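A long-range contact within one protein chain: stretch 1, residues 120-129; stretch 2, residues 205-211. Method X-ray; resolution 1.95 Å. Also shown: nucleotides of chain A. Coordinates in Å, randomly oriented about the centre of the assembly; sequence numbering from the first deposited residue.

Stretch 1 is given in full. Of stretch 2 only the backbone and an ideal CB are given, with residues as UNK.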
# COMPACT_ATOMS: atom_id res chain seq x y z
N HIS E 120 -1.38 -3.33 -7.67
CA HIS E 120 -2.36 -3.25 -8.74
C HIS E 120 -3.50 -4.17 -8.30
O HIS E 120 -3.27 -5.18 -7.64
CB HIS E 120 -1.80 -3.75 -10.08
CG HIS E 120 -1.92 -5.23 -10.28
ND1 HIS E 120 -1.17 -6.14 -9.57
CD2 HIS E 120 -2.70 -5.95 -11.12
CE1 HIS E 120 -1.49 -7.36 -9.96
NE2 HIS E 120 -2.41 -7.28 -10.90
N SER E 121 -4.72 -3.81 -8.67
CA SER E 121 -5.88 -4.60 -8.31
C SER E 121 -7.06 -4.18 -9.17
O SER E 121 -7.08 -3.07 -9.70
CB SER E 121 -6.25 -4.37 -6.84
OG SER E 121 -7.42 -5.10 -6.49
N SER E 122 -8.03 -5.07 -9.29
CA SER E 122 -9.23 -4.79 -10.05
C SER E 122 -10.29 -4.29 -9.08
O SER E 122 -11.35 -3.85 -9.49
CB SER E 122 -9.73 -6.06 -10.75
OG SER E 122 -9.98 -7.07 -9.79
N LYS E 123 -9.97 -4.36 -7.79
CA LYS E 123 -10.88 -3.93 -6.72
C LYS E 123 -10.37 -2.70 -5.95
O LYS E 123 -9.23 -2.26 -6.14
CB LYS E 123 -11.07 -5.07 -5.71
CG LYS E 123 -11.39 -6.42 -6.32
CD LYS E 123 -12.74 -6.40 -7.01
CE LYS E 123 -13.11 -7.78 -7.53
NZ LYS E 123 -14.49 -7.79 -8.10
N LYS E 124 -11.22 -2.16 -5.08
CA LYS E 124 -10.89 -0.99 -4.25
C LYS E 124 -10.03 -1.41 -3.07
O LYS E 124 -9.23 -0.63 -2.56
CB LYS E 124 -12.16 -0.33 -3.72
CG LYS E 124 -13.07 0.28 -4.78
CD LYS E 124 -14.27 0.93 -4.11
CE LYS E 124 -15.13 1.69 -5.10
NZ LYS E 124 -16.20 2.45 -4.39
N LYS E 125 -10.24 -2.64 -2.61
CA LYS E 125 -9.49 -3.18 -1.49
C LYS E 125 -8.72 -4.42 -1.95
O LYS E 125 -9.23 -5.24 -2.72
CB LYS E 125 -10.43 -3.56 -0.34
CG LYS E 125 -10.59 -2.50 0.76
CD LYS E 125 -11.51 -1.37 0.35
CE LYS E 125 -11.53 -0.27 1.41
NZ LYS E 125 -11.72 -0.82 2.78
N VAL E 126 -7.49 -4.55 -1.48
CA VAL E 126 -6.65 -5.68 -1.83
C VAL E 126 -5.74 -5.99 -0.65
O VAL E 126 -5.51 -5.14 0.21
CB VAL E 126 -5.80 -5.35 -3.06
CG1 VAL E 126 -4.85 -4.21 -2.73
CG2 VAL E 126 -5.05 -6.59 -3.53
N SER E 127 -5.26 -7.22 -0.60
CA SER E 127 -4.38 -7.66 0.48
C SER E 127 -3.22 -6.71 0.69
O SER E 127 -2.51 -6.36 -0.25
CB SER E 127 -3.85 -9.06 0.16
OG SER E 127 -4.92 -9.97 -0.03
N ILE E 128 -3.03 -6.28 1.94
CA ILE E 128 -1.91 -5.40 2.27
C ILE E 128 -0.85 -6.13 3.06
O ILE E 128 0.32 -5.73 3.06
CB ILE E 128 -2.36 -4.17 3.08
CG1 ILE E 128 -3.28 -4.60 4.21
CG2 ILE E 128 -3.01 -3.15 2.15
CD1 ILE E 128 -3.76 -3.44 5.09
N ALA E 129 -1.24 -7.20 3.75
CA ALA E 129 -0.26 -7.97 4.52
C ALA E 129 -0.90 -9.09 5.32
O ALA E 129 -2.12 -9.15 5.47
CB ALA E 129 0.50 -7.05 5.47
N UNK E 205 0.59 3.63 -3.34
CA UNK E 205 0.15 3.82 -4.71
C UNK E 205 -0.68 2.61 -5.11
O UNK E 205 -0.21 1.48 -5.02
CB UNK E 205 1.34 4.02 -5.66
N UNK E 206 -1.91 2.85 -5.54
CA UNK E 206 -2.80 1.78 -5.95
C UNK E 206 -3.33 1.97 -7.37
O UNK E 206 -4.13 2.87 -7.62
CB UNK E 206 -3.97 1.68 -4.97
N UNK E 207 -2.87 1.13 -8.28
CA UNK E 207 -3.32 1.19 -9.67
C UNK E 207 -4.55 0.31 -9.81
O UNK E 207 -4.54 -0.85 -9.38
CB UNK E 207 -2.22 0.75 -10.64
N UNK E 208 -5.61 0.86 -10.37
CA UNK E 208 -6.81 0.09 -10.60
C UNK E 208 -6.65 -0.45 -12.02
O UNK E 208 -6.59 0.32 -12.99
CB UNK E 208 -8.08 0.92 -10.42
N UNK E 209 -6.56 -1.76 -12.13
CA UNK E 209 -6.37 -2.42 -13.42
C UNK E 209 -7.43 -3.48 -13.61
O UNK E 209 -7.55 -4.41 -12.81
CB UNK E 209 -4.97 -3.04 -13.52
N UNK E 210 -8.22 -3.32 -14.67
CA UNK E 210 -9.30 -4.26 -14.96
C UNK E 210 -9.12 -4.85 -16.35
O UNK E 210 -8.86 -4.14 -17.32
CB UNK E 210 -10.66 -3.57 -14.84
N UNK E 211 -9.26 -6.18 -16.44
CA UNK E 211 -9.09 -6.90 -17.69
C UNK E 211 -7.75 -6.56 -18.31
O UNK E 211 -7.64 -6.34 -19.52
CB UNK E 211 -10.23 -6.58 -18.66
P DG A 6 -0.45 -6.96 -6.11
OP1 DG A 6 -0.15 -5.84 -7.04
OP2 DG A 6 -0.95 -6.65 -4.73
O5' DG A 6 -1.47 -7.98 -6.77
C5' DG A 6 -2.76 -8.20 -6.21
C4' DG A 6 -3.40 -9.38 -6.88
O4' DG A 6 -2.92 -10.55 -6.18
C3' DG A 6 -4.92 -9.40 -6.72
O3' DG A 6 -5.63 -9.04 -7.88
C2' DG A 6 -5.26 -10.84 -6.36
C1' DG A 6 -3.96 -11.50 -5.94
N9 DG A 6 -4.07 -11.71 -4.50
C8 DG A 6 -3.55 -10.94 -3.49
N7 DG A 6 -3.97 -11.31 -2.30
C5 DG A 6 -4.79 -12.41 -2.54
C6 DG A 6 -5.53 -13.22 -1.64
O6 DG A 6 -5.63 -13.12 -0.41
N1 DG A 6 -6.22 -14.24 -2.31
C2 DG A 6 -6.20 -14.43 -3.68
N2 DG A 6 -6.94 -15.46 -4.15
N3 DG A 6 -5.51 -13.67 -4.53
C4 DG A 6 -4.84 -12.69 -3.90
P DG A 7 -7.14 -8.51 -7.72
OP1 DG A 7 -7.48 -7.82 -8.98
OP2 DG A 7 -7.30 -7.81 -6.43
O5' DG A 7 -7.98 -9.86 -7.63
C5' DG A 7 -7.74 -10.90 -8.57
C4' DG A 7 -8.75 -12.01 -8.37
O4' DG A 7 -8.48 -12.68 -7.11
C3' DG A 7 -10.20 -11.52 -8.31
O3' DG A 7 -11.05 -12.41 -9.03
C2' DG A 7 -10.53 -11.57 -6.83
C1' DG A 7 -9.67 -12.73 -6.35
N9 DG A 7 -9.32 -12.62 -4.94
C8 DG A 7 -8.49 -11.70 -4.36
N7 DG A 7 -8.43 -11.80 -3.06
C5 DG A 7 -9.26 -12.87 -2.76
C6 DG A 7 -9.60 -13.46 -1.51
O6 DG A 7 -9.23 -13.14 -0.37
N1 DG A 7 -10.48 -14.53 -1.67
C2 DG A 7 -10.97 -14.98 -2.88
N2 DG A 7 -11.80 -16.03 -2.83
N3 DG A 7 -10.66 -14.45 -4.04
C4 DG A 7 -9.81 -13.40 -3.91

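The backbone of stretch 2 runs parallel to the start of stretch 1, with 207 bridged to His-120 and 208 to Ser-121. The ladder rests on main-chain atoms: Ser-121 N donates to the carbonyl O of 207 (3.0 Å), and N of 209 donates to Ser-121 O (2.8 Å). Since any residue but proline could supply the amide at 209, these bonds say little about side-chain identity, which must be judged from the surroundings of each CB.

Position 205 has extended backbone angles (-103/124), and its ideal CB has no atom of stretch 1 within 5.5 Å. Stretch 1 therefore sets no preference beyond compatibility with a strand, for which beta-branched residues are well suited. The residue is Ile-205, which makes no contact here.

At position 206 the CB points sideways and again has nothing within 5.5 Å. A short side chain would leave stretch 1 untouched, whereas a long one could reach the aliphatic groups of Val-126 and Ile-128 and the carbonyl of Lys-124; methionine, lysine, glutamine or arginine would all be plausible. Arg-206 takes this route. With chi1 and chi2 both m and chi3 t, its guanidinium lies with Val-126 CG1 over one face, 4.3 Å from NH1, and with Ile-128 CG2 3.2 Å from NH2. Lys-124 O is at the guanidinium edge but 4.5 Å from NH1, so this is proximity alone; NH1 and NH2 find hydrogen-bond partners elsewhere in the structure.

Position 207 directs its CB to the same face of the sheet as His-120, 4.4 Å from His-120 CA. The histidine ring is turned toward the DNA, where ND1 donates to DG6 OP1 (2.7 Å), so the neighbouring surface is mainly the backbone and CB of His-120. A nonpolar residue, aliphatic or aromatic, would suit. Phe-207 meets it with its own CB, 4.5 Å from His-120 CB, while its ring leads away.

Position 208 places its CB on the opposite face, with Ser-121, 4.2 Å from Ser-121 O and 5.5 Å from Lys-123 O. These carbonyls could favour a donor, although a small or aliphatic residue would also fit. Gln-208 is extended, chi1 and chi2 both t; its NE2 stops 4.3 Å from Ser-122 O, too far for a hydrogen bond.

At position 209 the CB points sideways, 4.4 Å from His-120 CD2 and from Ser-121 O. A compact nonpolar group, such as valine, isoleucine or alanine, could pack beside the histidine. Val-209 does so: its CB lies at the ring edge, and CG2 is 4.2 Å from His-120 CB.

The CB at position 210, also sideways, is 4.9 Å from Ser-122 CB. Many residues would be tolerated, polar or aliphatic. Ile-210 uses CG1, 4.2 Å from Ser-122 CB and 4.1 Å from Ser-122 O.

Position 211 has positive phi (54/43), often favoured by glycine, asparagine or aspartate, and its CB points away. Asp-211 makes no contact.

Stretch 2, residues 205-211: IRFQVID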
# COMPACT_ATOMS: atom_id res chain seq x y z
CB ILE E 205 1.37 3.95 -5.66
CG1 ILE E 205 2.21 5.16 -5.25
CG2 ILE E 205 0.91 4.08 -7.12
CD1 ILE E 205 3.47 5.36 -6.10
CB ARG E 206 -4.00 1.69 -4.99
CG ARG E 206 -3.63 1.43 -3.54
CD ARG E 206 -3.00 0.06 -3.35
NE ARG E 206 -2.72 -0.21 -1.94
CZ ARG E 206 -3.66 -0.33 -1.00
NH1 ARG E 206 -4.94 -0.20 -1.32
NH2 ARG E 206 -3.31 -0.56 0.25
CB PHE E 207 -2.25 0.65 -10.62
CG PHE E 207 -1.13 1.61 -10.88
CD1 PHE E 207 0.08 1.48 -10.21
CD2 PHE E 207 -1.28 2.64 -11.79
CE1 PHE E 207 1.13 2.37 -10.46
CE2 PHE E 207 -0.25 3.53 -12.05
CZ PHE E 207 0.96 3.39 -11.38
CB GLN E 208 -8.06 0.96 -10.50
CG GLN E 208 -9.34 0.18 -10.69
CD GLN E 208 -10.56 1.03 -10.45
OE1 GLN E 208 -10.65 2.17 -10.93
NE2 GLN E 208 -11.52 0.49 -9.71
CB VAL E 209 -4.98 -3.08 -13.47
CG1 VAL E 209 -4.78 -3.76 -14.81
CG2 VAL E 209 -3.90 -2.03 -13.23
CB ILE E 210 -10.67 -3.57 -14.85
CG1 ILE E 210 -10.83 -2.99 -13.44
CG2 ILE E 210 -11.78 -4.59 -15.10
CD1 ILE E 210 -12.09 -2.19 -13.23
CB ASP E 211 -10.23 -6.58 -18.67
CG ASP E 211 -11.58 -7.04 -18.16
OD1 ASP E 211 -11.63 -8.08 -17.48
OD2 ASP E 211 -12.59 -6.36 -18.44
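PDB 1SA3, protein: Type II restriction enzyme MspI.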